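Phycocyanobilin lyase subunit alpha (Nostoc sp. PCC 7120, PDB 5N3U) forms with CpcF a phycobiliprotein lyase, probably required for attaching the phycocyanobilin chromophore to the phycocyanin alpha subunit CpcA. Local coordinates at residues K116-A121 with A157-T161; L124-L128 with V151-L155; I164-Q168 with A185-T190. Numbering follows the deposited sequence.

Contact 1: residues K116-A121 with A157-T161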
loop_
_atom_site.group_PDB
_atom_site.type_symbol
_atom_site.label_atom_id
_atom_site.label_comp_id
_atom_site.label_asym_id
_atom_site.label_seq_id
_atom_site.Cartn_x
_atom_site.Cartn_y
_atom_site.Cartn_z
ATOM N N LYS A 116 -22.773 -16.534 7.049
ATOM C CA LYS A 116 -22.950 -17.898 7.552
ATOM C C LYS A 116 -24.386 -18.233 7.922
ATOM O O LYS A 116 -24.589 -19.120 8.693
ATOM C CB LYS A 116 -22.117 -18.263 8.816
ATOM C CG LYS A 116 -20.714 -17.869 8.928
ATOM C CD LYS A 116 -19.806 -18.567 8.023
ATOM C CE LYS A 116 -18.396 -17.957 8.183
ATOM N NZ LYS A 116 -17.809 -17.790 6.798
ATOM N N ASP A 117 -25.361 -17.561 7.375
ATOM C CA ASP A 117 -26.786 -17.774 7.733
ATOM C C ASP A 117 -27.447 -18.835 6.833
ATOM O O ASP A 117 -27.567 -18.705 5.610
ATOM C CB ASP A 117 -27.520 -16.461 7.573
ATOM C CG ASP A 117 -28.877 -16.449 8.222
ATOM O OD1 ASP A 117 -29.540 -17.488 8.211
ATOM O OD2 ASP A 117 -29.298 -15.362 8.675
ATOM N N LYS A 118 -27.944 -19.876 7.476
ATOM C CA LYS A 118 -28.479 -21.008 6.780
ATOM C C LYS A 118 -29.792 -20.710 6.058
ATOM O O LYS A 118 -30.210 -21.505 5.210
ATOM C CB LYS A 118 -28.728 -22.157 7.755
ATOM C CG LYS A 118 -28.631 -23.494 7.054
ATOM C CD LYS A 118 -28.786 -24.627 8.065
ATOM C CE LYS A 118 -29.453 -25.866 7.459
ATOM N NZ LYS A 118 -28.813 -27.098 8.020
ATOM N N THR A 119 -30.408 -19.577 6.348
ATOM C CA THR A 119 -31.653 -19.223 5.641
ATOM C C THR A 119 -31.492 -18.930 4.132
ATOM O O THR A 119 -32.414 -19.061 3.349
ATOM C CB THR A 119 -32.351 -18.103 6.348
ATOM O OG1 THR A 119 -31.618 -16.914 6.256
ATOM C CG2 THR A 119 -32.460 -18.443 7.821
ATOM N N ALA A 120 -30.235 -18.726 3.721
ATOM C CA ALA A 120 -29.925 -18.604 2.279
ATOM C C ALA A 120 -29.846 -19.903 1.478
ATOM O O ALA A 120 -29.702 -19.855 0.305
ATOM C CB ALA A 120 -28.656 -17.859 2.151
ATOM N N ALA A 121 -29.910 -21.053 2.098
ATOM C CA ALA A 121 -29.687 -22.318 1.378
ATOM C C ALA A 121 -30.604 -22.591 0.154
ATOM O O ALA A 121 -30.142 -22.914 -0.942
ATOM C CB ALA A 121 -29.700 -23.460 2.359
ATOM N N ALA A 157 -20.220 -23.067 3.863
ATOM C CA ALA A 157 -20.111 -22.199 5.054
ATOM C C ALA A 157 -21.349 -22.186 5.874
ATOM O O ALA A 157 -21.247 -22.083 7.069
ATOM C CB ALA A 157 -19.703 -20.775 4.707
ATOM N N ILE A 158 -22.510 -22.311 5.265
ATOM C CA ILE A 158 -23.750 -22.328 6.005
ATOM C C ILE A 158 -24.191 -23.696 6.445
ATOM O O ILE A 158 -25.278 -23.830 7.032
ATOM C CB ILE A 158 -24.877 -21.590 5.287
ATOM C CG1 ILE A 158 -25.394 -22.427 4.111
ATOM C CG2 ILE A 158 -24.391 -20.200 4.887
ATOM C CD1 ILE A 158 -26.378 -21.770 3.218
ATOM N N GLY A 159 -23.409 -24.731 6.167
ATOM C CA GLY A 159 -23.750 -26.051 6.643
ATOM C C GLY A 159 -24.936 -26.705 5.932
ATOM O O GLY A 159 -25.625 -27.515 6.526
ATOM N N ALA A 160 -25.141 -26.436 4.630
ATOM C CA ALA A 160 -26.260 -26.997 3.910
ATOM C C ALA A 160 -25.974 -28.402 3.425
ATOM O O ALA A 160 -25.691 -28.626 2.203
ATOM C CB ALA A 160 -26.573 -26.117 2.713
ATOM N N THR A 161 -26.058 -29.365 4.332
ATOM C CA THR A 161 -25.763 -30.747 3.980
ATOM C C THR A 161 -26.675 -31.401 2.946
ATOM O O THR A 161 -26.247 -32.277 2.197
ATOM C CB THR A 161 -25.729 -31.631 5.243
ATOM O OG1 THR A 161 -26.922 -31.384 5.992
ATOM C CG2 THR A 161 -24.485 -31.311 6.024
#

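Contact 2: residues L124-L128 with V151-L155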
loop_
_atom_site.group_PDB
_atom_site.type_symbol
_atom_site.label_atom_id
_atom_site.label_comp_id
_atom_site.label_asym_id
_atom_site.label_seq_id
_atom_site.Cartn_x
_atom_site.Cartn_y
_atom_site.Cartn_z
ATOM N N LEU A 124 -29.545 -20.263 -2.730
ATOM C CA LEU A 124 -28.225 -20.720 -3.236
ATOM C C LEU A 124 -28.372 -21.970 -4.013
ATOM O O LEU A 124 -27.786 -22.086 -5.074
ATOM C CB LEU A 124 -27.243 -20.914 -2.124
ATOM C CG LEU A 124 -26.886 -19.576 -1.449
ATOM C CD1 LEU A 124 -26.242 -19.796 -0.091
ATOM C CD2 LEU A 124 -25.984 -18.751 -2.338
ATOM N N ILE A 125 -29.177 -22.898 -3.502
ATOM C CA ILE A 125 -29.414 -24.180 -4.222
ATOM C C ILE A 125 -30.028 -24.026 -5.602
ATOM O O ILE A 125 -29.621 -24.641 -6.571
ATOM C CB ILE A 125 -30.206 -25.126 -3.345
ATOM C CG1 ILE A 125 -29.263 -25.681 -2.262
ATOM C CG2 ILE A 125 -30.785 -26.314 -4.122
ATOM C CD1 ILE A 125 -30.000 -26.483 -1.186
ATOM N N LYS A 126 -30.913 -23.078 -5.723
ATOM C CA LYS A 126 -31.533 -22.794 -6.999
ATOM C C LYS A 126 -30.516 -22.340 -8.038
ATOM O O LYS A 126 -30.634 -22.655 -9.228
ATOM C CB LYS A 126 -32.597 -21.723 -6.712
ATOM C CG LYS A 126 -33.236 -21.098 -7.915
ATOM C CD LYS A 126 -34.758 -21.088 -7.783
ATOM C CE LYS A 126 -35.211 -20.399 -6.534
ATOM N NZ LYS A 126 -36.395 -19.533 -6.865
ATOM N N LEU A 127 -29.458 -21.640 -7.646
ATOM C CA LEU A 127 -28.463 -21.228 -8.638
ATOM C C LEU A 127 -27.606 -22.379 -9.145
ATOM O O LEU A 127 -26.901 -22.243 -10.121
ATOM C CB LEU A 127 -27.609 -20.101 -8.067
ATOM C CG LEU A 127 -28.282 -18.803 -7.704
ATOM C CD1 LEU A 127 -27.279 -17.782 -7.279
ATOM C CD2 LEU A 127 -29.049 -18.204 -8.866
ATOM N N LEU A 128 -27.702 -23.532 -8.529
ATOM C CA LEU A 128 -27.071 -24.710 -9.084
ATOM C C LEU A 128 -28.018 -25.535 -10.005
ATOM O O LEU A 128 -27.691 -26.650 -10.379
ATOM C CB LEU A 128 -26.561 -25.602 -7.957
ATOM C CG LEU A 128 -25.572 -25.024 -6.923
ATOM C CD1 LEU A 128 -25.056 -26.114 -5.959
ATOM C CD2 LEU A 128 -24.386 -24.475 -7.643
ATOM N N VAL A 151 -21.169 -19.481 -4.742
ATOM C CA VAL A 151 -22.349 -20.221 -4.310
ATOM C C VAL A 151 -21.953 -21.515 -3.566
ATOM O O VAL A 151 -22.526 -21.889 -2.517
ATOM C CB VAL A 151 -23.275 -20.584 -5.497
ATOM C CG1 VAL A 151 -24.278 -21.670 -5.153
ATOM C CG2 VAL A 151 -23.983 -19.309 -6.034
ATOM N N LEU A 152 -21.004 -22.210 -4.142
ATOM C CA LEU A 152 -20.539 -23.466 -3.520
ATOM C C LEU A 152 -19.876 -23.138 -2.161
ATOM O O LEU A 152 -20.127 -23.796 -1.189
ATOM C CB LEU A 152 -19.504 -24.123 -4.425
ATOM C CG LEU A 152 -20.122 -24.758 -5.700
ATOM C CD1 LEU A 152 -19.073 -24.988 -6.736
ATOM C CD2 LEU A 152 -21.018 -25.953 -5.402
ATOM N N GLU A 153 -19.012 -22.168 -2.133
ATOM C CA GLU A 153 -18.371 -21.776 -0.883
ATOM C C GLU A 153 -19.453 -21.420 0.115
ATOM O O GLU A 153 -19.395 -21.840 1.287
ATOM C CB GLU A 153 -17.496 -20.569 -1.098
ATOM C CG GLU A 153 -16.208 -20.941 -1.757
ATOM C CD GLU A 153 -15.245 -19.787 -1.862
ATOM O OE1 GLU A 153 -15.645 -18.606 -1.647
ATOM O OE2 GLU A 153 -14.070 -20.065 -2.183
ATOM N N ALA A 154 -20.447 -20.627 -0.320
ATOM C CA ALA A 154 -21.504 -20.255 0.629
ATOM C C ALA A 154 -22.289 -21.441 1.212
ATOM O O ALA A 154 -22.604 -21.503 2.417
ATOM C CB ALA A 154 -22.448 -19.282 -0.037
ATOM N N LEU A 155 -22.564 -22.447 0.385
ATOM C CA LEU A 155 -23.317 -23.600 0.812
ATOM C C LEU A 155 -22.503 -24.435 1.817
ATOM O O LEU A 155 -23.068 -24.916 2.803
ATOM C CB LEU A 155 -23.693 -24.522 -0.366
ATOM C CG LEU A 155 -24.816 -23.920 -1.207
ATOM C CD1 LEU A 155 -24.890 -24.654 -2.504
ATOM C CD2 LEU A 155 -26.133 -23.949 -0.500
#

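Contact 3: residues I164-Q168 with A185-T190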
loop_
_atom_site.group_PDB
_atom_site.type_symbol
_atom_site.label_atom_id
_atom_site.label_comp_id
_atom_site.label_asym_id
_atom_site.label_seq_id
_atom_site.Cartn_x
_atom_site.Cartn_y
_atom_site.Cartn_z
ATOM N N ILE A 164 -25.190 -31.570 -0.672
ATOM C CA ILE A 164 -24.051 -32.408 -1.053
ATOM C C ILE A 164 -24.143 -33.042 -2.414
ATOM O O ILE A 164 -23.224 -32.927 -3.171
ATOM C CB ILE A 164 -23.749 -33.492 0.021
ATOM C CG1 ILE A 164 -23.107 -32.810 1.228
ATOM C CG2 ILE A 164 -22.830 -34.598 -0.532
ATOM C CD1 ILE A 164 -23.126 -33.635 2.532
ATOM N N PRO A 165 -25.239 -33.738 -2.752
ATOM C CA PRO A 165 -25.290 -34.429 -4.057
ATOM C C PRO A 165 -25.309 -33.435 -5.234
ATOM O O PRO A 165 -24.923 -33.785 -6.330
ATOM C CB PRO A 165 -26.636 -35.124 -4.048
ATOM C CG PRO A 165 -27.187 -35.015 -2.706
ATOM C CD PRO A 165 -26.435 -33.972 -1.935
ATOM N N LEU A 166 -25.729 -32.169 -4.987
ATOM C CA LEU A 166 -25.674 -31.141 -6.015
ATOM C C LEU A 166 -24.286 -30.528 -6.141
ATOM O O LEU A 166 -23.863 -30.156 -7.211
ATOM C CB LEU A 166 -26.662 -30.061 -5.714
ATOM C CG LEU A 166 -28.093 -30.467 -5.421
ATOM C CD1 LEU A 166 -28.873 -29.185 -5.112
ATOM C CD2 LEU A 166 -28.745 -31.194 -6.578
ATOM N N ILE A 167 -23.553 -30.527 -5.042
ATOM C CA ILE A 167 -22.251 -29.985 -4.970
ATOM C C ILE A 167 -21.201 -30.928 -5.503
ATOM O O ILE A 167 -20.315 -30.512 -6.273
ATOM C CB ILE A 167 -21.909 -29.586 -3.517
ATOM C CG1 ILE A 167 -22.783 -28.432 -3.081
ATOM C CG2 ILE A 167 -20.437 -29.226 -3.404
ATOM C CD1 ILE A 167 -22.701 -28.170 -1.616
ATOM N N GLN A 168 -21.287 -32.203 -5.129
ATOM C CA GLN A 168 -20.252 -33.179 -5.467
ATOM C C GLN A 168 -19.839 -33.263 -6.934
ATOM O O GLN A 168 -18.686 -33.234 -7.215
ATOM C CB GLN A 168 -20.705 -34.558 -4.989
ATOM C CG GLN A 168 -19.616 -35.597 -5.154
ATOM C CD GLN A 168 -19.843 -36.845 -4.236
ATOM O OE1 GLN A 168 -20.816 -36.912 -3.477
ATOM N NE2 GLN A 168 -18.890 -37.754 -4.233
ATOM N N ALA A 185 -16.313 -26.916 -0.086
ATOM C CA ALA A 185 -17.629 -27.204 0.396
ATOM C C ALA A 185 -17.818 -28.684 0.777
ATOM O O ALA A 185 -18.398 -29.007 1.820
ATOM C CB ALA A 185 -18.652 -26.836 -0.609
ATOM N N MET A 186 -17.259 -29.562 -0.043
ATOM C CA MET A 186 -17.404 -30.969 0.284
ATOM C C MET A 186 -16.759 -31.321 1.633
ATOM O O MET A 186 -17.322 -32.094 2.435
ATOM C CB MET A 186 -16.851 -31.785 -0.859
ATOM C CG MET A 186 -17.774 -31.890 -2.104
ATOM S SD MET A 186 -19.393 -32.535 -1.802
ATOM C CE MET A 186 -19.035 -34.312 -1.401
ATOM N N TYR A 187 -15.576 -30.809 1.857
ATOM C CA TYR A 187 -14.954 -30.979 3.165
ATOM C C TYR A 187 -15.778 -30.423 4.322
ATOM O O TYR A 187 -16.025 -31.080 5.358
ATOM C CB TYR A 187 -13.580 -30.408 3.183
ATOM C CG TYR A 187 -12.900 -30.762 4.515
ATOM C CD1 TYR A 187 -13.051 -29.942 5.646
ATOM C CD2 TYR A 187 -12.165 -31.920 4.640
ATOM C CE1 TYR A 187 -12.445 -30.277 6.862
ATOM C CE2 TYR A 187 -11.558 -32.267 5.848
ATOM C CZ TYR A 187 -11.711 -31.456 6.951
ATOM O OH TYR A 187 -11.136 -31.771 8.160
ATOM N N GLN A 188 -16.290 -29.204 4.174
ATOM C CA GLN A 188 -17.073 -28.653 5.230
ATOM C C GLN A 188 -18.261 -29.415 5.531
ATOM O O GLN A 188 -18.620 -29.551 6.679
ATOM C CB GLN A 188 -17.480 -27.186 4.953
ATOM C CG GLN A 188 -16.347 -26.256 4.993
ATOM C CD GLN A 188 -16.795 -24.808 4.644
ATOM O OE1 GLN A 188 -17.226 -24.514 3.527
ATOM N NE2 GLN A 188 -16.654 -23.948 5.550
ATOM N N LEU A 189 -18.921 -29.951 4.524
ATOM C CA LEU A 189 -20.153 -30.636 4.730
ATOM C C LEU A 189 -20.027 -32.122 5.072
ATOM O O LEU A 189 -20.969 -32.661 5.624
ATOM C CB LEU A 189 -21.048 -30.535 3.510
ATOM C CG LEU A 189 -21.377 -29.047 3.173
ATOM C CD1 LEU A 189 -22.071 -28.903 1.824
ATOM C CD2 LEU A 189 -22.291 -28.463 4.232
ATOM N N THR A 190 -18.955 -32.763 4.688
ATOM C CA THR A 190 -18.736 -34.165 5.045
ATOM C C THR A 190 -17.567 -34.474 6.020
ATOM O O THR A 190 -17.460 -35.595 6.523
ATOM C CB THR A 190 -18.392 -34.997 3.766
ATOM O OG1 THR A 190 -17.081 -34.704 3.325
ATOM C CG2 THR A 190 -19.379 -34.803 2.618
#

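Contact 1: residues K116-A121 with A157-T161
Two interhelical turns meet here, and Ile158 does most of the work. With chi1 near +75° (p) and chi2 t, it sends its two branches to different parts of the 116-121 turn: CG2 lies 3.6 Å from Lys116 C and 3.6 Å from Asp117 O, while CD1 reaches Ala121 CB at 3.8 Å. Ala160 adds a second small contact, its CB 4.1 Å from Ala121 CB. The two lysines border this apolar patch with their aliphatic parts. Lys116, m at chi1 and chi2, lays CD 4.0 Å from Ala157 CB and turns NZ back to the carbonyl of Glu113. Lys118 is extended, with CG 3.4 Å from Ile158 O and NZ 3.5 Å from Gly159 O, close but not hydrogen-bonded. Asp117 (chi1 t) has its CA-to-CB bond directed away from the 157-161 segment and shapes its own turn: OD1 accepts from Thr119 N at 2.9 Å, an Asx turn just ahead of helix 121-126. Gly159, with positive phi, closes helix 148-157 in a Schellman motif. Stacked turns of this kind, each joining the two helices of a hairpin, are characteristic of consecutive repeats in a HEAT-like solenoid.

Contact 2: residues L124-L128 with V151-L155
This is a buried helix-to-helix contact between apolar side chains in the HEAT-repeat core, where the segment 124-128, on helix 121-126, packs on helix 148-157. No hydrogen bond crosses it; the 353 Å² covered comes largely from leucine and valine. Leu124 and Val151 bring the backbones closest, with their CA atoms 6.0 Å apart, and Val151 CG1 sits 3.5 Å from Leu124 O. Around that point the side chains interlock. Leu124 runs CD1 to within 3.8 Å of Ala154 CB, and the alanine's small side chain leaves room for it, while Leu124 CB touches Leu155 CD2 at 3.6 Å. Val151, t at chi1, spreads its methyls between two leucines: CG2 is 3.8 Å from Leu127 CD1, and CG1 is 3.8 Å from Leu128 CD2. Leu128 also reaches the next turn of the partner helix, CD1 lying 3.8 Å from Leu155 CD1. Ile125 points its CA-to-CB bond away, yet its CG1 still comes within 4.0 Å of Leu155 CD2. Beyond the pair, Leu152 and Leu155 continue onto Ile167 of helix 164-167, and Leu152 also meets Val178 and Ala181 of helix 176-190. Ala154 touches Glu113 of helix 102-115, so helix 148-157 is packed between the preceding and following helices of the solenoid.

Contact 3: residues I164-Q168 with A185-T190
Met186 lays its side chain across Ile164 and Ile167, its three chi angles all near m, so that the thioether comes close although its CA-to-CB bond points sideways. SD lies 3.8 Å from Ile167 CG2, and CE packs 3.9 Å from Ile164 CG2. The same methyl is 3.8 Å from Gln168 OE1, at the exposed edge of the contact. One turn further along helix 176-190, Leu189 faces both isoleucines: its CB is 3.8 Å from Ile164 CG1 and its CD1 3.6 Å from Ile167 CD1. Ala185 also meets Ile167, its CB 4.1 Å from Ile167 CG2. At the other end of the patch Ile164 CD1 meets Thr190 CG2 at 3.9 Å, while Thr190 OG1 donates to Met186 O at 2.8 Å and is also hydrogen-bonded to Glu192 N, so its polar end is engaged on its own side of the contact. The second, short helix of one HEAT-like repeat thus packs on the first helix of the next, a contact between neighbouring repeats. Ile167 extends the packing to Leu152 and Leu155 of helix 148-157, and Tyr195 of helix 193-203 touches Met186 and Thr190. With no hydrogen bond or salt bridge across the 325 Å² interface, the helices are held by van der Waals fit, through branched aliphatic side chains and a methionine thioether.

Going along the chain from the N terminus, helix 102-115 ends in the 116-121 turn, which opens contact 1; helix 121-126 then opens contact 2. The chain makes a long excursion, returns as helix 148-157 to close contact 2, and in the following turn, at 157-161, closes contact 1. The shorter loop of contact 2 therefore falls within that of contact 1. Contact 3 comes afterwards in series, from 164-168 to 185-190, and crosses neither. The three still touch: Ile158 CD1 is 3.9 Å from Leu124 CD1, and Leu152 O is 3.4 Å from Ala185 CB. Contacts 1 and 2 join the helix pair 102-115/121-126 to 148-157/164-167, and contact 3 joins the latter to helix 176-190.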